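Local atomic coordinates of eukaryotic peptide chain release factor GTP-binding subunit (Schizosaccharomyces pombe, PDB entry 1R5B), a protein that is the GTP-binding subunit of a translation release factor, joining a P-loop G domain of the elongation factor Tu family to beta-rich domains. Residues 47-52 against 174-179; 447-452 against 457-462; 114-119 against 258-263. One frame throughout, in Å; residues are numbered along the deposited sequence.

Contact 1 (47-52 against 174-179)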
# COMPACT_ATOMS: atom_id res chain seq x y z
N VAL A 47 13.55 2.29 -3.90
CA VAL A 47 14.89 2.43 -4.42
C VAL A 47 15.07 3.85 -4.93
O VAL A 47 14.16 4.40 -5.54
CB VAL A 47 15.20 1.40 -5.51
CG1 VAL A 47 14.30 1.60 -6.75
CG2 VAL A 47 16.65 1.46 -5.90
N PHE A 48 16.23 4.43 -4.65
CA PHE A 48 16.57 5.78 -5.09
C PHE A 48 17.61 5.71 -6.20
O PHE A 48 18.57 4.94 -6.12
CB PHE A 48 17.11 6.60 -3.91
CG PHE A 48 16.05 7.02 -2.95
CD1 PHE A 48 15.51 6.12 -2.07
CD2 PHE A 48 15.58 8.32 -2.93
CE1 PHE A 48 14.52 6.50 -1.18
CE2 PHE A 48 14.59 8.70 -2.05
CZ PHE A 48 14.07 7.79 -1.17
N ILE A 49 17.40 6.51 -7.23
CA ILE A 49 18.24 6.52 -8.43
C ILE A 49 18.66 7.96 -8.75
O ILE A 49 17.92 8.90 -8.52
CB ILE A 49 17.45 5.93 -9.62
CG1 ILE A 49 17.00 4.51 -9.30
CG2 ILE A 49 18.29 5.95 -10.90
CD1 ILE A 49 16.24 3.85 -10.43
N GLY A 50 19.86 8.11 -9.30
CA GLY A 50 20.37 9.43 -9.63
C GLY A 50 21.87 9.51 -9.52
O GLY A 50 22.53 8.52 -9.20
N HIS A 51 22.41 10.68 -9.81
CA HIS A 51 23.85 10.91 -9.71
C HIS A 51 24.25 11.08 -8.24
O HIS A 51 23.46 11.56 -7.43
CB HIS A 51 24.25 12.15 -10.53
CG HIS A 51 25.70 12.21 -10.87
ND1 HIS A 51 26.69 12.40 -9.92
CD2 HIS A 51 26.35 12.13 -12.06
CE1 HIS A 51 27.87 12.42 -10.51
NE2 HIS A 51 27.69 12.26 -11.81
N VAL A 52 25.48 10.69 -7.91
CA VAL A 52 26.00 10.83 -6.55
C VAL A 52 25.92 12.27 -6.07
O VAL A 52 25.66 12.53 -4.90
CB VAL A 52 27.49 10.41 -6.41
CG1 VAL A 52 27.77 9.90 -4.97
CG2 VAL A 52 27.91 9.37 -7.45
N VAL A 174 16.58 4.67 -17.95
CA VAL A 174 16.62 3.29 -18.42
C VAL A 174 16.73 2.32 -17.23
O VAL A 174 16.12 1.24 -17.23
CB VAL A 174 17.78 3.07 -19.39
CG1 VAL A 174 18.03 1.58 -19.64
CG2 VAL A 174 17.51 3.80 -20.71
N LEU A 175 17.46 2.72 -16.20
CA LEU A 175 17.60 1.90 -15.00
C LEU A 175 16.26 1.76 -14.28
O LEU A 175 15.91 0.67 -13.87
CB LEU A 175 18.66 2.49 -14.06
CG LEU A 175 19.07 1.63 -12.87
CD1 LEU A 175 19.66 0.31 -13.33
CD2 LEU A 175 20.07 2.39 -12.01
N ALA A 176 15.51 2.85 -14.16
CA ALA A 176 14.22 2.79 -13.50
C ALA A 176 13.25 1.85 -14.23
O ALA A 176 12.52 1.09 -13.60
CB ALA A 176 13.61 4.17 -13.39
N ARG A 177 13.27 1.90 -15.56
CA ARG A 177 12.45 1.02 -16.38
C ARG A 177 12.90 -0.44 -16.19
O ARG A 177 12.07 -1.32 -15.99
CB ARG A 177 12.50 1.45 -17.86
CG ARG A 177 11.21 1.23 -18.66
CD ARG A 177 9.90 1.77 -18.01
NE ARG A 177 9.30 2.82 -18.82
CZ ARG A 177 8.06 3.31 -18.65
NH1 ARG A 177 7.25 2.88 -17.68
NH2 ARG A 177 7.63 4.26 -19.46
N THR A 178 14.20 -0.68 -16.23
CA THR A 178 14.74 -2.02 -15.97
C THR A 178 14.37 -2.57 -14.57
O THR A 178 14.27 -3.78 -14.39
CB THR A 178 16.26 -2.01 -16.13
OG1 THR A 178 16.59 -1.68 -17.48
CG2 THR A 178 16.86 -3.41 -15.96
N GLN A 179 14.14 -1.68 -13.60
CA GLN A 179 13.75 -2.06 -12.24
C GLN A 179 12.22 -2.19 -12.07
O GLN A 179 11.74 -2.34 -10.94
CB GLN A 179 14.25 -1.01 -11.24
CG GLN A 179 15.75 -0.95 -11.10
CD GLN A 179 16.29 -2.03 -10.19
OE1 GLN A 179 16.11 -1.97 -8.96
NE2 GLN A 179 16.95 -3.02 -10.78

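Contact 2 (447-452 against 457-462)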
# COMPACT_ATOMS: atom_id res chain seq x y z
N ARG A 447 -7.43 -8.73 7.75
CA ARG A 447 -7.81 -7.95 8.93
C ARG A 447 -9.30 -8.10 9.24
O ARG A 447 -10.12 -7.88 8.36
CB ARG A 447 -7.48 -6.48 8.67
CG ARG A 447 -7.93 -5.51 9.74
CD ARG A 447 -7.15 -4.20 9.75
NE ARG A 447 -7.76 -3.16 10.59
CZ ARG A 447 -7.25 -1.94 10.79
NH1 ARG A 447 -6.11 -1.59 10.21
NH2 ARG A 447 -7.88 -1.08 11.57
N PHE A 448 -9.65 -8.44 10.49
CA PHE A 448 -11.05 -8.71 10.86
C PHE A 448 -11.55 -8.24 12.25
O PHE A 448 -10.78 -8.12 13.20
CB PHE A 448 -11.37 -10.19 10.68
CG PHE A 448 -10.51 -11.11 11.48
CD1 PHE A 448 -10.89 -11.45 12.78
CD2 PHE A 448 -9.38 -11.70 10.93
CE1 PHE A 448 -10.13 -12.33 13.52
CE2 PHE A 448 -8.62 -12.59 11.68
CZ PHE A 448 -9.00 -12.90 12.98
N THR A 449 -12.86 -7.96 12.33
CA THR A 449 -13.52 -7.60 13.59
C THR A 449 -14.73 -8.52 13.89
O THR A 449 -15.52 -8.85 12.99
CB THR A 449 -13.97 -6.11 13.58
OG1 THR A 449 -15.34 -5.98 13.16
CG2 THR A 449 -13.22 -5.29 12.55
N LEU A 450 -14.88 -8.90 15.16
CA LEU A 450 -15.95 -9.82 15.61
C LEU A 450 -17.11 -9.05 16.24
O LEU A 450 -16.91 -8.06 16.94
CB LEU A 450 -15.38 -10.84 16.60
CG LEU A 450 -14.63 -12.03 15.96
CD1 LEU A 450 -13.80 -11.63 14.75
CD2 LEU A 450 -13.75 -12.71 16.98
N ARG A 451 -18.34 -9.51 15.98
CA ARG A 451 -19.56 -8.86 16.45
C ARG A 451 -20.48 -9.87 17.14
O ARG A 451 -20.80 -10.92 16.56
CB ARG A 451 -20.30 -8.20 15.28
CG ARG A 451 -19.84 -6.78 14.96
CD ARG A 451 -20.97 -5.76 14.82
NE ARG A 451 -20.61 -4.45 15.38
CZ ARG A 451 -21.31 -3.33 15.21
NH1 ARG A 451 -22.42 -3.32 14.48
NH2 ARG A 451 -20.88 -2.20 15.76
N ASP A 452 -20.90 -9.57 18.37
CA ASP A 452 -21.68 -10.51 19.17
C ASP A 452 -23.16 -10.14 19.22
O ASP A 452 -23.74 -9.90 20.29
CB ASP A 452 -21.09 -10.63 20.58
CG ASP A 452 -21.11 -12.06 21.10
OD1 ASP A 452 -21.83 -12.32 22.09
OD2 ASP A 452 -20.44 -12.98 20.58
N VAL A 457 -16.72 -6.97 19.75
CA VAL A 457 -16.21 -7.87 20.79
C VAL A 457 -14.73 -8.24 20.64
O VAL A 457 -14.07 -8.51 21.63
CB VAL A 457 -17.00 -9.22 20.92
CG1 VAL A 457 -18.10 -9.12 22.02
CG2 VAL A 457 -17.55 -9.69 19.59
N ALA A 458 -14.22 -8.30 19.42
CA ALA A 458 -12.78 -8.52 19.24
C ALA A 458 -12.23 -7.92 17.95
O ALA A 458 -12.98 -7.33 17.16
CB ALA A 458 -12.46 -10.02 19.32
N VAL A 459 -10.92 -8.04 17.76
CA VAL A 459 -10.25 -7.66 16.51
C VAL A 459 -9.05 -8.57 16.31
O VAL A 459 -8.40 -8.98 17.27
CB VAL A 459 -9.78 -6.18 16.50
CG1 VAL A 459 -10.94 -5.24 16.16
CG2 VAL A 459 -9.12 -5.78 17.81
N GLY A 460 -8.74 -8.86 15.05
CA GLY A 460 -7.69 -9.80 14.75
C GLY A 460 -7.20 -9.80 13.32
O GLY A 460 -7.85 -9.25 12.44
N LYS A 461 -6.05 -10.42 13.12
CA LYS A 461 -5.48 -10.63 11.80
C LYS A 461 -5.18 -12.11 11.60
O LYS A 461 -4.92 -12.81 12.57
CB LYS A 461 -4.20 -9.81 11.64
CG LYS A 461 -3.04 -10.21 12.55
CD LYS A 461 -2.28 -8.98 13.04
CE LYS A 461 -1.31 -9.31 14.17
NZ LYS A 461 0.01 -8.64 13.99
N VAL A 462 -5.19 -12.57 10.35
CA VAL A 462 -4.92 -13.98 10.05
C VAL A 462 -3.45 -14.15 9.75
O VAL A 462 -2.87 -13.29 9.11
CB VAL A 462 -5.83 -14.58 8.89
CG1 VAL A 462 -6.77 -13.54 8.29
CG2 VAL A 462 -5.01 -15.29 7.81

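Contact 3 (114-119 against 258-263)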
# COMPACT_ATOMS: atom_id res chain seq x y z
N ALA A 114 18.68 -0.91 6.00
CA ALA A 114 18.13 0.38 6.41
C ALA A 114 16.68 0.51 5.99
O ALA A 114 16.31 0.09 4.91
CB ALA A 114 18.95 1.53 5.84
N TYR A 115 15.86 1.08 6.87
CA TYR A 115 14.47 1.40 6.56
C TYR A 115 14.03 2.67 7.28
O TYR A 115 14.68 3.13 8.21
CB TYR A 115 13.58 0.22 6.96
CG TYR A 115 13.44 0.00 8.46
CD1 TYR A 115 12.51 0.72 9.20
CD2 TYR A 115 14.24 -0.93 9.13
CE1 TYR A 115 12.38 0.53 10.58
CE2 TYR A 115 14.12 -1.13 10.52
CZ TYR A 115 13.18 -0.40 11.23
OH TYR A 115 13.04 -0.57 12.60
N PHE A 116 12.90 3.23 6.86
CA PHE A 116 12.30 4.37 7.54
C PHE A 116 10.78 4.28 7.52
O PHE A 116 10.21 3.52 6.76
CB PHE A 116 12.75 5.67 6.89
CG PHE A 116 12.30 5.85 5.48
CD1 PHE A 116 11.13 6.55 5.20
CD2 PHE A 116 13.03 5.34 4.43
CE1 PHE A 116 10.71 6.75 3.90
CE2 PHE A 116 12.61 5.52 3.11
CZ PHE A 116 11.44 6.23 2.85
N GLU A 117 10.11 5.06 8.36
CA GLU A 117 8.67 4.95 8.51
C GLU A 117 7.94 6.26 8.34
O GLU A 117 8.45 7.33 8.65
CB GLU A 117 8.29 4.38 9.88
CG GLU A 117 8.93 3.04 10.20
CD GLU A 117 8.21 2.32 11.33
OE1 GLU A 117 7.41 2.96 12.03
OE2 GLU A 117 8.45 1.11 11.51
N THR A 118 6.73 6.14 7.80
CA THR A 118 5.71 7.17 7.80
C THR A 118 4.56 6.62 8.64
O THR A 118 4.70 5.54 9.22
CB THR A 118 5.25 7.42 6.37
OG1 THR A 118 4.77 6.19 5.77
CG2 THR A 118 6.43 7.86 5.50
N GLU A 119 3.43 7.32 8.67
CA GLU A 119 2.33 6.95 9.56
C GLU A 119 1.83 5.54 9.25
O GLU A 119 1.63 4.74 10.16
CB GLU A 119 1.18 7.96 9.47
CG GLU A 119 0.11 7.83 10.55
CD GLU A 119 -1.17 8.62 10.26
OE1 GLU A 119 -2.14 8.54 11.05
OE2 GLU A 119 -1.21 9.35 9.24
N GLU A 258 4.88 12.53 2.66
CA GLU A 258 3.43 12.57 2.69
C GLU A 258 2.87 11.85 1.46
O GLU A 258 1.90 11.12 1.54
CB GLU A 258 2.98 14.02 2.70
CG GLU A 258 1.48 14.25 2.73
CD GLU A 258 1.14 15.73 2.72
OE1 GLU A 258 2.02 16.56 3.04
OE2 GLU A 258 -0.02 16.05 2.38
N TYR A 259 3.49 12.09 0.31
CA TYR A 259 3.13 11.43 -0.93
C TYR A 259 3.46 9.92 -0.90
O TYR A 259 2.66 9.09 -1.33
CB TYR A 259 3.83 12.11 -2.11
CG TYR A 259 3.51 11.43 -3.39
CD1 TYR A 259 2.29 11.67 -4.03
CD2 TYR A 259 4.38 10.50 -3.95
CE1 TYR A 259 1.97 11.03 -5.21
CE2 TYR A 259 4.05 9.84 -5.13
CZ TYR A 259 2.85 10.10 -5.74
OH TYR A 259 2.52 9.46 -6.89
N LEU A 260 4.65 9.57 -0.41
CA LEU A 260 5.08 8.17 -0.29
C LEU A 260 4.12 7.38 0.62
O LEU A 260 3.87 6.20 0.39
CB LEU A 260 6.49 8.10 0.29
CG LEU A 260 7.71 7.80 -0.60
CD1 LEU A 260 7.53 8.24 -2.02
CD2 LEU A 260 8.98 8.41 0.03
N ASP A 261 3.56 8.05 1.62
CA ASP A 261 2.69 7.41 2.58
C ASP A 261 1.36 6.95 2.00
O ASP A 261 0.92 5.86 2.31
CB ASP A 261 2.44 8.34 3.77
CG ASP A 261 1.70 7.65 4.89
OD1 ASP A 261 2.27 6.72 5.48
OD2 ASP A 261 0.55 7.96 5.24
N SER A 262 0.72 7.78 1.19
CA SER A 262 -0.63 7.48 0.69
C SER A 262 -0.65 7.05 -0.80
O SER A 262 -1.69 6.73 -1.33
CB SER A 262 -1.53 8.70 0.89
OG SER A 262 -0.96 9.84 0.28
N MET A 263 0.53 7.09 -1.43
CA MET A 263 0.78 6.53 -2.77
C MET A 263 0.10 5.20 -2.96
O MET A 263 0.23 4.29 -2.17
CB MET A 263 2.27 6.20 -2.89
CG MET A 263 2.98 6.94 -3.87
SD MET A 263 4.63 6.36 -4.00
CE MET A 263 4.52 5.98 -5.73

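Contact 1 (47-52 against 174-179)
A small, buried apolar contact sets Ile49, on the central strand 42-50 of the mixed sheet, against Leu175 and Ala176 of the helix 169-178 that lies over one side of it. Ile49 divides the work between its two branches. Its CG1 stands beside the backbone N (chi1 -58°) and the chain beyond runs on fully extended, which carries Ile49 CD1 to the helix, 3.8 Å from Ala176 CA and 4.0 Å from Ala176 CB. The shorter branch meets Leu175 instead, Ile49 CG2 lying 4.1 Å from Leu175 CD2. Strand and helix belong to a P-loop GTPase fold: helix 169-178 is the main helix of the beta-alpha-beta crossover from strand 147-153 to strand 184-189, and 147-153 is bonded through its backbone to Ile49. Phe48, the residue before it, packs against Leu59 and Ile63 of helix 56-66, so successive residues of one strand serve different helices. Gly50, directly after Ile49, probably opens the P-loop. Within the helix, Val174 O is gripped twice from opposite faces of its carbonyl plane, by Thr178 N at 2.9 Å and by Thr178 OG1 at 3.0 Å, Thr178 being the last residue before Gln179 leaves the helical conformation.

Contact 2 (447-452 against 457-462)
The ring of Phe448 lies with one face over the backbone of Gly460 on the neighbouring strand, while near CE2 the chain of Lys461 and Val462 passes obliquely. Gly460 O sits 3.2 Å from the ring plane, displaced toward the rim, and Gly460 CA makes a CH-pi contact at 3.9 Å from the centroid of the Phe448 ring, 20° off the normal. Val462 CG1 adds an apolar touch, 4.0 Å from Phe448 CE2. The ring reaches this place because CG stands between the backbone N and the carbonyl carbon (chi1 59°), folding it back across the strand pair; with a glycine facing the ring, it can rest directly on main chain. These strands form an antiparallel beta hairpin in the C-terminal beta domain, a domain related to that of eEF1A. Phe448 and Gly460 are a hydrogen-bonded pair, Phe448 N to Gly460 O at 2.8 Å and Gly460 N to Phe448 O at 2.9 Å, so Gly460 O both accepts a bond and lies against the ring. Further along, Leu450 N bonds to Ala458 O at 3.2 Å, and on the ring's side of the sheet Leu450 CD2 meets Ala458 CB at 3.8 Å. Thr449 and Val459 occupy the other side, covered by N-terminal residues that include Val30 and Tyr39.

Contact 3 (114-119 against 258-263)
Thr118 and Asp261 supply the polar part of this contact, a single short hydrogen bond from Thr118 OG1 to Asp261 OD1 of 2.6 Å. The hydroxyl meets the carboxylate oxygen on its anti side, 18° out of the carboxylate plane, and the two side chains run alongside each other, pointing opposite ways. Asp261 reaches across because its CG is turned away from the backbone N (chi1 -172°), toward the turn that follows strand 115-117. The same OD1 accepts a second hydrogen bond from His120 N, so one oxygen of the helix side chain ties down two positions of that turn.

Charge works less favourably here. Glu119 OE2 lies 4.6 Å from Asp261 OD2, a pair of like charges not in contact; the exposed position of Glu119 probably lets solvent soften any repulsion. Lys41 NZ, bonded to the carbonyl oxygens of Thr118 and Glu119, brings a positive group to the same turn.

The apolar part is slight. Leu260 CD2 comes to the edge of the Phe116 ring, near its plane, 4.3 Å from Phe116 CZ. Phe123 joins the two, stacking on Phe116 and touching Leu260.

Strand 115-117 is the outermost strand on its side of the mixed sheet and the one that runs antiparallel to its neighbour, 121-125, in an otherwise parallel array. With strand order 2-3-1-4-5-6 this is the sheet of a Ras-like G domain, and helix 256-262, late in that domain, bonds here to the turn between strands 115-117 and 121-125.

From the N terminus, residues 47-52 come first and remain open until 174-179 returns to close contact 1 across 121 intervening residues. Before that happens the chain has passed through 114-119, whose partner 258-263 arrives later still, so contacts 1 and 3 cross rather than nest. Both reach the same mixed sheet, with centres 19 Å apart, and join a helix respectively to its central strand and to the hairpin at its border. Contact 2 follows in series: a hairpin closing over four residues near the C terminus, within a separate beta domain, its centre 42 Å from that of contact 1 and 27 Å from that of contact 3.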